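Local coordinates for SusD superfamily protein (Bacteroides fragilis NCTC 9343, PDB 3NQP) that probably binds glycans at the bacterial outer membrane for import, as other members of the SusD family do, at residues I231-T234 with H235-V239; R91-N94 with L95-F98; N320-V323 with Y324-F327; R270-E273 with G274-T277. All coordinates share one frame; numbering follows the deposited sequence. Where two conformers were deposited one is given.

Contact 1: I231-T234 with H235-V239; sequences IAKT and HLESV
Leu236 follows Ala232 by one turn of helix 228-241, and both lie on its buried side. The leucine folds back along the helix because CG is anti to the carbonyl carbon (chi1 -67°). This brings Leu236 CD1 to 3.3 Å from Ala232 O. The two apolar side chains meet more loosely, with Leu236 CD1 4.5 Å from Ala232 CB. Their backbones are joined as well: Leu236 N donates to Ala232 O at 2.9 Å.

His235 packs closely against Ile231 in a similar way. The two side chains run side by side. Ile231 O lies at the imidazole edge, near the ring plane, 3.2 Å from His235 CD2. Ile231 CG2 adds an in-plane edge contact, 3.8 Å from the same CD2 of His235. The ring's ND1 is hydrogen-bonded to Glu204, which probably fixes its rotation. Glu204 also bonds Ser238 OG. Ile231-His235 and Ala232-Leu236 are i to i+4 pairs of an alpha helix that lies against helices 200-216 and 382-396 in the alpha-helical scaffold of a SusD protein. Tyr211 and Met207 cover the Ile231 and His235 side, and Trp384 and Ile392 cover Leu236.

The Lys233 and Glu237 side is looser. Their side chains cross obliquely, and the lysine methylene Lys233 CE lies 3.6 Å from the carboxylate oxygen Glu237 OE2. The charged ends do not meet, since Lys233 NZ stays 4.7 Å from Glu237 OE2. The lysine forms its salt bridge with Glu396 instead. Thr234 is exposed to solvent, and its hydroxyl is hydrogen-bonded back to Thr230 O.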
loop_
_atom_site.group_PDB
_atom_site.type_symbol
_atom_site.label_atom_id
_atom_site.label_comp_id
_atom_site.label_asym_id
_atom_site.label_seq_id
_atom_site.Cartn_x
_atom_site.Cartn_y
_atom_site.Cartn_z
ATOM N N ILE A 231 -18.295 5.665 11.188
ATOM C CA ILE A 231 -18.375 4.376 10.511
ATOM C C ILE A 231 -16.970 3.759 10.361
ATOM O O ILE A 231 -16.761 2.586 10.638
ATOM C CB ILE A 231 -19.030 4.527 9.139
ATOM C CG1 ILE A 231 -20.511 4.930 9.332
ATOM C CG2 ILE A 231 -18.889 3.221 8.286
ATOM C CD1 ILE A 231 -21.249 5.380 8.053
ATOM N N ALA A 232 -16.021 4.555 9.919
ATOM C CA ALA A 232 -14.614 4.088 9.814
ATOM C C ALA A 232 -14.153 3.573 11.155
ATOM O O ALA A 232 -13.536 2.502 11.250
ATOM C CB ALA A 232 -13.699 5.211 9.295
ATOM N N LYS A 233 -14.458 4.337 12.198
ATOM C CA LYS A 233 -13.989 4.043 13.544
ATOM C C LYS A 233 -14.545 2.744 14.061
ATOM O O LYS A 233 -13.844 1.938 14.637
ATOM C CB LYS A 233 -14.370 5.152 14.495
ATOM C CG LYS A 233 -13.549 5.102 15.821
ATOM C CD LYS A 233 -13.973 6.251 16.768
ATOM C CE LYS A 233 -13.194 6.245 18.091
ATOM N NZ LYS A 233 -13.631 7.415 18.979
ATOM N N THR A 234 -15.840 2.539 13.851
ATOM C CA THR A 234 -16.468 1.331 14.304
ATOM C C THR A 234 -15.813 0.119 13.639
ATOM O O THR A 234 -15.595 -0.900 14.276
ATOM C CB THR A 234 -18.008 1.397 14.010
ATOM O OG1 THR A 234 -18.568 2.426 14.847
ATOM C CG2 THR A 234 -18.715 0.046 14.299
ATOM N N HIS A 235 -15.545 0.194 12.340
ATOM C CA HIS A 235 -15.029 -0.967 11.626
ATOM C C HIS A 235 -13.587 -1.224 12.010
ATOM O O HIS A 235 -13.194 -2.380 12.206
ATOM C CB HIS A 235 -15.266 -0.828 10.108
ATOM C CG HIS A 235 -16.702 -1.045 9.735
ATOM N ND1 HIS A 235 -17.284 -2.297 9.804
ATOM C CD2 HIS A 235 -17.700 -0.178 9.422
ATOM C CE1 HIS A 235 -18.577 -2.193 9.507
ATOM N NE2 HIS A 235 -18.856 -0.919 9.274
ATOM N N LEU A 236 -12.797 -0.166 12.193
ATOM C CA LEU A 236 -11.395 -0.387 12.587
ATOM C C LEU A 236 -11.297 -0.942 14.008
ATOM O O LEU A 236 -10.440 -1.782 14.288
ATOM C CB LEU A 236 -10.581 0.910 12.429
ATOM C CG LEU A 236 -10.447 1.329 10.960
ATOM C CD1 LEU A 236 -10.228 2.813 10.845
ATOM C CD2 LEU A 236 -9.328 0.521 10.229
ATOM N N GLU A 237 -12.156 -0.458 14.918
ATOM C CA GLU A 237 -12.145 -0.977 16.289
ATOM C C GLU A 237 -12.614 -2.408 16.297
ATOM O O GLU A 237 -12.178 -3.188 17.122
ATOM C CB GLU A 237 -13.012 -0.130 17.268
ATOM C CG GLU A 237 -12.352 1.209 17.506
ATOM C CD GLU A 237 -12.995 2.092 18.518
ATOM O OE1 GLU A 237 -14.221 1.996 18.697
ATOM O OE2 GLU A 237 -12.247 2.923 19.079
ATOM N N SER A 238 -13.514 -2.746 15.393
ATOM C CA SER A 238 -13.954 -4.156 15.263
ATOM C C SER A 238 -12.785 -5.060 14.880
ATOM O O SER A 238 -12.613 -6.176 15.436
ATOM C CB SER A 238 -15.056 -4.276 14.202
ATOM O OG SER A 238 -15.522 -5.617 14.089
ATOM N N VAL A 239 -11.986 -4.578 13.925
ATOM C CA VAL A 239 -10.771 -5.278 13.551
ATOM C C VAL A 239 -9.861 -5.476 14.751
ATOM O O VAL A 239 -9.353 -6.588 14.944
ATOM C CB VAL A 239 -10.036 -4.615 12.360
ATOM C CG1 VAL A 239 -8.679 -5.330 12.097
ATOM C CG2 VAL A 239 -10.942 -4.616 11.078
#

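Contact 2: R91-N94 with L95-F98; sequences RITN and LNLF
Leu95 rests on the carbonyl groups of the turn before it. Its CB is 3.2 Å from Ile92 O, and its CG is 3.4 Å from Arg91 O. Leu95 N donates to Arg91 O at 3.2 Å, a slightly long helical bond. The isobutyl group continues toward Ile31 and Arg124 on two other helices.

Asn96 comes next and runs alongside Ile92, both pointing the same way. CG is anti to the carbonyl carbon (chi1 -59°), which lays the amide back over the preceding turn. Asn96 ND2 is then 3.7 Å from the methyl Ile92 CG2, and Asn96 CG is 3.3 Å from Ile92 O. The amide is buried, but both its ends are satisfied: OD1 accepts from Arg124 NH1 and ND2 donates to Arg141 O. These two bonds fix the amide's rotation, with the isoleucine methyl lying obliquely to its plane.

Leu97 N bonds Thr93 O at 2.9 Å. Its side chain, with CG anti to the backbone N (chi1 -173°), reaches Tyr27, which Asn94 also touches. Phe98 N donates to Asn94 O at 2.9 Å, and Phe98 CB lies 3.6 Å from that same Asn94 O. The ring itself leads away to Val120 and Trp18. This is regular i to i+4 alpha-helical packing in helix 89-102, which lies against helices 21-37 and 110-135 in the SusD-like N-terminal region.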
loop_
_atom_site.group_PDB
_atom_site.type_symbol
_atom_site.label_atom_id
_atom_site.label_comp_id
_atom_site.label_asym_id
_atom_site.label_seq_id
_atom_site.Cartn_x
_atom_site.Cartn_y
_atom_site.Cartn_z
ATOM N N ARG A 91 -10.159 -7.864 -14.647
ATOM C CA ARG A 91 -10.348 -8.455 -13.312
ATOM C C ARG A 91 -11.747 -8.215 -12.758
ATOM O O ARG A 91 -12.385 -9.143 -12.240
ATOM C CB ARG A 91 -9.315 -7.880 -12.350
ATOM C CG ARG A 91 -7.953 -8.498 -12.537
ATOM C CD ARG A 91 -6.902 -7.531 -12.072
ATOM N NE ARG A 91 -5.593 -8.140 -12.100
ATOM C CZ ARG A 91 -4.689 -7.956 -13.050
ATOM N NH1 ARG A 91 -4.903 -7.161 -14.102
ATOM N NH2 ARG A 91 -3.547 -8.592 -12.937
ATOM N N ILE A 92 -12.182 -6.954 -12.832
ATOM C CA ILE A 92 -13.526 -6.559 -12.391
ATOM C C ILE A 92 -14.605 -7.380 -13.115
ATOM O O ILE A 92 -15.555 -7.847 -12.483
ATOM C CB ILE A 92 -13.809 -5.041 -12.582
ATOM C CG1 ILE A 92 -13.027 -4.244 -11.534
ATOM C CG2 ILE A 92 -15.349 -4.720 -12.468
ATOM C CD1 ILE A 92 -12.859 -2.766 -11.845
ATOM N N THR A 93 -14.467 -7.566 -14.421
ATOM C CA THR A 93 -15.519 -8.260 -15.161
ATOM C C THR A 93 -15.626 -9.733 -14.747
ATOM O O THR A 93 -16.718 -10.293 -14.777
ATOM C CB THR A 93 -15.372 -8.068 -16.695
ATOM O OG1 THR A 93 -14.067 -8.480 -17.114
ATOM C CG2 THR A 93 -15.570 -6.602 -17.032
ATOM N N ASN A 94 -14.517 -10.347 -14.329
ATOM C CA ASN A 94 -14.545 -11.686 -13.781
ATOM C C ASN A 94 -15.265 -11.736 -12.443
ATOM O O ASN A 94 -15.982 -12.713 -12.153
ATOM C CB ASN A 94 -13.131 -12.294 -13.662
ATOM C CG ASN A 94 -12.484 -12.583 -15.040
ATOM O OD1 ASN A 94 -13.085 -12.353 -16.095
ATOM N ND2 ASN A 94 -11.263 -13.059 -15.019
ATOM N N LEU A 95 -15.129 -10.681 -11.641
ATOM C CA LEU A 95 -15.900 -10.574 -10.412
ATOM C C LEU A 95 -17.392 -10.488 -10.740
ATOM O O LEU A 95 -18.199 -11.190 -10.137
ATOM C CB LEU A 95 -15.481 -9.349 -9.610
ATOM C CG LEU A 95 -14.000 -9.223 -9.213
ATOM C CD1 LEU A 95 -13.857 -8.000 -8.359
ATOM C CD2 LEU A 95 -13.496 -10.481 -8.538
ATOM N N ASN A 96 -17.751 -9.642 -11.704
ATOM C CA ASN A 96 -19.162 -9.506 -12.101
ATOM C C ASN A 96 -19.712 -10.855 -12.541
ATOM O O ASN A 96 -20.797 -11.253 -12.146
ATOM C CB ASN A 96 -19.298 -8.450 -13.205
ATOM C CG ASN A 96 -18.779 -7.077 -12.782
ATOM O OD1 ASN A 96 -18.647 -6.808 -11.604
ATOM N ND2 ASN A 96 -18.503 -6.202 -13.755
ATOM N N LEU A 97 -18.931 -11.573 -13.343
ATOM C CA LEU A 97 -19.362 -12.865 -13.844
ATOM C C LEU A 97 -19.557 -13.844 -12.687
ATOM O O LEU A 97 -20.516 -14.581 -12.651
ATOM C CB LEU A 97 -18.315 -13.412 -14.830
ATOM C CG LEU A 97 -18.669 -14.691 -15.601
ATOM C CD1 LEU A 97 -19.972 -14.482 -16.373
ATOM C CD2 LEU A 97 -17.535 -15.089 -16.556
ATOM N N PHE A 98 -18.627 -13.870 -11.738
ATOM C CA PHE A 98 -18.800 -14.752 -10.595
ATOM C C PHE A 98 -20.098 -14.446 -9.849
ATOM O O PHE A 98 -20.828 -15.366 -9.451
ATOM C CB PHE A 98 -17.631 -14.670 -9.651
ATOM C CG PHE A 98 -17.674 -15.695 -8.540
ATOM C CD1 PHE A 98 -17.036 -16.928 -8.673
ATOM C CD2 PHE A 98 -18.311 -15.418 -7.345
ATOM C CE1 PHE A 98 -17.050 -17.855 -7.626
ATOM C CE2 PHE A 98 -18.344 -16.361 -6.310
ATOM C CZ PHE A 98 -17.727 -17.594 -6.477
#

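Contact 3: N320-V323 with Y324-F327; sequences NKAV and YQNF. With EDO (1,2-ethanediol), chain E.
Gln325 swings its CG anti to the carbonyl carbon (chi1 -64°) and then extends, which lays its amide beside Lys321. The lysine starts in the crowded position, with CG between N and the carbonyl carbon (chi1 69°), and bends again at chi3. Gln325 OE1 ends 3.9 Å from Lys321 CG and 3.6 Å from Ala322 CA. Beyond the bend, Lys321 NZ donates to O2 of an ethanediol molecule, probably from the crystallisation liquor, and to Leu353 O.

Asn320 is the N-cap of this short helix. Ala322 N donates to Asn320 OD1 at 3.0 Å, in the carbonyl plane and on a lone pair. Asn320 O accepts directly from Val323 N. It stands 4.2 Å from Tyr324 N, and one water bridges that pair by donating to the oxygen and accepting from the nitrogen. One step on, Gln325 N bonds Lys321 O directly at 3.0 Å. The bond from Asn326 N to Ala322 O is 2.9 Å long but bent (134°), with the donor above the carbonyl plane. Asn326 N also makes a weak bond to Val323 O. Phe327 CD2 lies 3.4 Å from that same Val323 O, which meets the ring obliquely.

The buried side faces the two-stranded hairpin that follows. Tyr324 packs on Ala340 of strand 338-344 and on Leu353 and Thr356 of strand 351-358, with its hydroxyl bonded to Glu335 of helix 333-337. Val323 and Phe327 both touch Phe338.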
loop_
_atom_site.group_PDB
_atom_site.type_symbol
_atom_site.label_atom_id
_atom_site.label_comp_id
_atom_site.label_asym_id
_atom_site.label_seq_id
_atom_site.Cartn_x
_atom_site.Cartn_y
_atom_site.Cartn_z
ATOM N N ASN A 320 15.412 7.975 -1.517
ATOM C CA ASN A 320 16.365 9.036 -1.179
ATOM C C ASN A 320 16.952 8.619 0.159
ATOM O O ASN A 320 16.234 8.112 1.024
ATOM C CB ASN A 320 15.590 10.331 -1.022
ATOM C CG ASN A 320 16.454 11.515 -0.797
ATOM O OD1 ASN A 320 17.088 11.648 0.259
ATOM N ND2 ASN A 320 16.484 12.424 -1.786
ATOM N N LYS A 321 18.239 8.838 0.344
ATOM C CA LYS A 321 18.915 8.339 1.542
ATOM C C LYS A 321 18.446 8.998 2.861
ATOM O O LYS A 321 18.663 8.458 3.951
ATOM C CB LYS A 321 20.423 8.527 1.373
ATOM C CG LYS A 321 20.899 9.975 1.384
ATOM C CD LYS A 321 22.453 10.063 1.281
ATOM C CE LYS A 321 22.895 9.850 -0.214
ATOM N NZ LYS A 321 24.367 9.950 -0.404
ATOM N N ALA A 322 17.824 10.160 2.756
ATOM C CA ALA A 322 17.139 10.785 3.899
ATOM C C ALA A 322 16.041 9.916 4.499
ATOM O O ALA A 322 15.704 10.075 5.679
ATOM C CB ALA A 322 16.567 12.170 3.514
ATOM N N VAL A 323 15.478 8.988 3.730
ATOM C CA VAL A 323 14.453 8.101 4.275
ATOM C C VAL A 323 15.120 7.210 5.336
ATOM O O VAL A 323 14.652 7.116 6.468
ATOM C CB VAL A 323 13.787 7.266 3.165
ATOM C CG1 VAL A 323 12.890 6.198 3.715
ATOM C CG2 VAL A 323 12.964 8.200 2.197
ATOM N N TYR A 324 16.214 6.558 4.954
ATOM C CA TYR A 324 17.086 5.829 5.914
ATOM C C TYR A 324 17.582 6.691 7.089
ATOM O O TYR A 324 17.477 6.300 8.268
ATOM C CB TYR A 324 18.242 5.197 5.153
ATOM C CG TYR A 324 19.242 4.371 5.969
ATOM C CD1 TYR A 324 18.921 3.089 6.388
ATOM C CD2 TYR A 324 20.495 4.877 6.313
ATOM C CE1 TYR A 324 19.826 2.314 7.122
ATOM C CE2 TYR A 324 21.434 4.091 7.056
ATOM C CZ TYR A 324 21.087 2.811 7.443
ATOM O OH TYR A 324 21.952 2.015 8.161
ATOM N N GLN A 325 18.105 7.859 6.794
ATOM C CA GLN A 325 18.699 8.722 7.836
ATOM C C GLN A 325 17.658 9.262 8.817
ATOM O O GLN A 325 18.014 9.666 9.922
ATOM C CB GLN A 325 19.422 9.904 7.200
ATOM C CG GLN A 325 20.601 9.504 6.365
ATOM C CD GLN A 325 21.180 10.658 5.594
ATOM O OE1 GLN A 325 20.453 11.456 5.000
ATOM N NE2 GLN A 325 22.495 10.757 5.601
ATOM N N ASN A 326 16.386 9.259 8.415
ATOM C CA ASN A 326 15.283 9.639 9.330
ATOM C C ASN A 326 15.064 8.687 10.507
ATOM O O ASN A 326 14.470 9.059 11.516
ATOM C CB ASN A 326 13.950 9.713 8.581
ATOM C CG ASN A 326 13.674 11.088 7.968
ATOM O OD1 ASN A 326 14.418 12.050 8.181
ATOM N ND2 ASN A 326 12.567 11.180 7.211
ATOM N N PHE A 327 15.464 7.435 10.358
ATOM C CA PHE A 327 15.388 6.484 11.468
ATOM C C PHE A 327 16.507 6.714 12.496
ATOM O O PHE A 327 17.675 6.811 12.124
ATOM C CB PHE A 327 15.544 5.042 10.956
ATOM C CG PHE A 327 14.393 4.535 10.102
ATOM C CD1 PHE A 327 13.317 3.877 10.677
ATOM C CD2 PHE A 327 14.439 4.615 8.726
ATOM C CE1 PHE A 327 12.296 3.343 9.892
ATOM C CE2 PHE A 327 13.378 4.124 7.931
ATOM C CZ PHE A 327 12.311 3.472 8.540
HETATM C C1 EDO E . 26.799 10.644 -2.790
HETATM O O1 EDO E . 26.866 10.366 -1.393
HETATM C C2 EDO E . 26.129 9.523 -3.594
HETATM O O2 EDO E . 24.709 9.450 -3.380
HETATM O O HOH W 1 16.711 5.596 2.139
HETATM O O HOH W 2 16.738 12.410 7.356
HETATM O O HOH W 3 11.409 7.896 6.872
#

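Contact 4: R270-E273 with G274-T277; sequences RFLE and GEAT. With EDO (1,2-ethanediol), chain F.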
loop_
_atom_site.group_PDB
_atom_site.type_symbol
_atom_site.label_atom_id
_atom_site.label_comp_id
_atom_site.label_asym_id
_atom_site.label_seq_id
_atom_site.Cartn_x
_atom_site.Cartn_y
_atom_site.Cartn_z
ATOM N N ARG A 270 -0.253 -13.812 -1.393
ATOM C CA ARG A 270 0.673 -14.966 -1.334
ATOM C C ARG A 270 1.542 -15.093 -2.578
ATOM O O ARG A 270 1.039 -15.257 -3.698
ATOM C CB ARG A 270 -0.145 -16.260 -1.115
ATOM C CG ARG A 270 0.663 -17.600 -1.036
ATOM C CD ARG A 270 1.801 -17.553 0.018
ATOM N NE ARG A 270 1.405 -17.103 1.358
ATOM C CZ ARG A 270 0.816 -17.855 2.272
ATOM N NH1 ARG A 270 0.499 -19.131 2.021
ATOM N NH2 ARG A 270 0.488 -17.315 3.430
ATOM N N PHE A 271 2.863 -14.992 -2.374
ATOM C CA PHE A 271 3.843 -15.338 -3.383
ATOM C C PHE A 271 4.428 -16.669 -2.898
ATOM O O PHE A 271 4.557 -16.879 -1.700
ATOM C CB PHE A 271 4.889 -14.205 -3.554
ATOM C CG PHE A 271 4.341 -13.017 -4.347
ATOM C CD1 PHE A 271 4.179 -13.098 -5.736
ATOM C CD2 PHE A 271 3.921 -11.879 -3.716
ATOM C CE1 PHE A 271 3.630 -12.052 -6.461
ATOM C CE2 PHE A 271 3.362 -10.844 -4.410
ATOM C CZ PHE A 271 3.215 -10.917 -5.803
ATOM N N LEU A 272 4.695 -17.585 -3.825
ATOM C CA LEU A 272 5.057 -18.972 -3.489
ATOM C C LEU A 272 6.120 -19.450 -4.462
ATOM O O LEU A 272 5.930 -19.360 -5.668
ATOM C CB LEU A 272 3.813 -19.872 -3.576
ATOM C CG LEU A 272 3.891 -21.373 -3.266
ATOM C CD1 LEU A 272 4.324 -21.625 -1.797
ATOM C CD2 LEU A 272 2.551 -22.066 -3.584
ATOM N N GLU A 273 7.268 -19.870 -3.938
ATOM C CA GLU A 273 8.317 -20.460 -4.772
ATOM C C GLU A 273 7.729 -21.505 -5.712
ATOM O O GLU A 273 6.870 -22.289 -5.335
ATOM C CB GLU A 273 9.412 -21.080 -3.922
ATOM C CG GLU A 273 10.572 -21.656 -4.712
ATOM C CD GLU A 273 11.690 -22.165 -3.816
ATOM O OE1 GLU A 273 11.589 -22.083 -2.582
ATOM O OE2 GLU A 273 12.693 -22.611 -4.356
ATOM N N GLY A 274 8.156 -21.454 -6.963
ATOM C CA GLY A 274 7.641 -22.363 -7.966
ATOM C C GLY A 274 6.311 -22.011 -8.567
ATOM O O GLY A 274 5.848 -22.734 -9.437
ATOM N N GLU A 275 5.687 -20.921 -8.125
ATOM C CA GLU A 275 4.386 -20.497 -8.682
ATOM C C GLU A 275 4.447 -19.033 -9.156
ATOM O O GLU A 275 4.260 -18.752 -10.336
ATOM C CB GLU A 275 3.291 -20.705 -7.644
ATOM C CG GLU A 275 1.856 -20.337 -8.089
ATOM C CD GLU A 275 0.815 -20.663 -6.999
ATOM O OE1 GLU A 275 0.696 -19.890 -6.005
ATOM O OE2 GLU A 275 0.111 -21.688 -7.120
ATOM N N ALA A 276 4.734 -18.110 -8.239
ATOM C CA ALA A 276 4.863 -16.691 -8.576
ATOM C C ALA A 276 5.734 -16.048 -7.528
ATOM O O ALA A 276 5.634 -16.383 -6.336
ATOM C CB ALA A 276 3.508 -16.034 -8.631
ATOM N N THR A 277 6.648 -15.196 -7.993
ATOM C CA THR A 277 7.519 -14.385 -7.159
ATOM C C THR A 277 7.372 -12.910 -7.544
ATOM O O THR A 277 6.771 -12.584 -8.553
ATOM C CB THR A 277 9.013 -14.852 -7.284
ATOM O OG1 THR A 277 9.438 -14.793 -8.648
ATOM C CG2 THR A 277 9.181 -16.303 -6.770
HETATM C C1 EDO F . 7.098 -15.755 -11.933
HETATM O O1 EDO F . 6.550 -14.794 -10.976
HETATM C C2 EDO F . 8.550 -16.224 -11.742
HETATM O O2 EDO F . 9.008 -16.702 -10.418
HETATM O O HOH W 4 1.423 -17.131 -5.747
#
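A tight turn closed by a classic beta bulge carries the chain back on itself just after strand 265-269. Two residues, Glu275 and Ala276, stand across from the single residue Leu272. Leu272 O is gripped by two donors, Glu275 N at 2.9 Å and Ala276 N at 3.1 Å. The second lies in the carbonyl plane; the first is tilted from it. Leu272 N returns the pairing by donating to Ala276 O at 2.9 Å, nearly along the C=O axis. Glu273 and Gly274 form the corner. Gly274 has a positive phi (80°), where a CB would run into Glu273 O.

Phe271 presents its ring edge to the returning chain. Ala276 O lies near the ring plane, 3.6 Å from Phe271 CD1, and the methyl Ala276 CB is 4.2 Å from that CD1. Arg36 of helix 21-37 touches both residues. On the exposed side, Leu272 and Glu275 cross at a slant, with Leu272 CD2 3.7 Å from Glu275 OE1. A water ties that carboxylate oxygen to Arg270 O. The Glu273 carboxylate is held by the protein, its OE1 bonded to Tyr364 and its OE2 to Asn366.

Ethanediol, probably from the crystallisation liquor, is held by Thr277 at two points: Thr277 N donates to its O1 at 3.0 Å, and Thr277 OG1 is hydrogen-bonded to its O2 at 2.6 Å. Arg270 NE and Phe271 N anchor the loop's start to Asp376. The backbone pattern is that of a type II beta turn, with glycine third, leading into a bulged antiparallel bridge.

In the fold
The four contacts are separate local turns, and none touches another. Contacts 2 and 4 come nearest, about 10 Å between nearest atoms, and share a neighbour: helix 21-37 meets Leu95 and Leu97 in contact 2 and Phe271 and Ala276 in contact 4. Contacts 2 and 3 are farthest apart, about 42 Å between centres, on opposite sides of the chain's centre. Contact 1 lies on a helix of the scaffold, about 17 Å from contact 4 by nearest atoms. Contacts 3 and 4 both belong to the C-terminal SusD region, about 31 Å between centres. Each of these two binds an ethanediol, but neither is thereby marked as a glycan site.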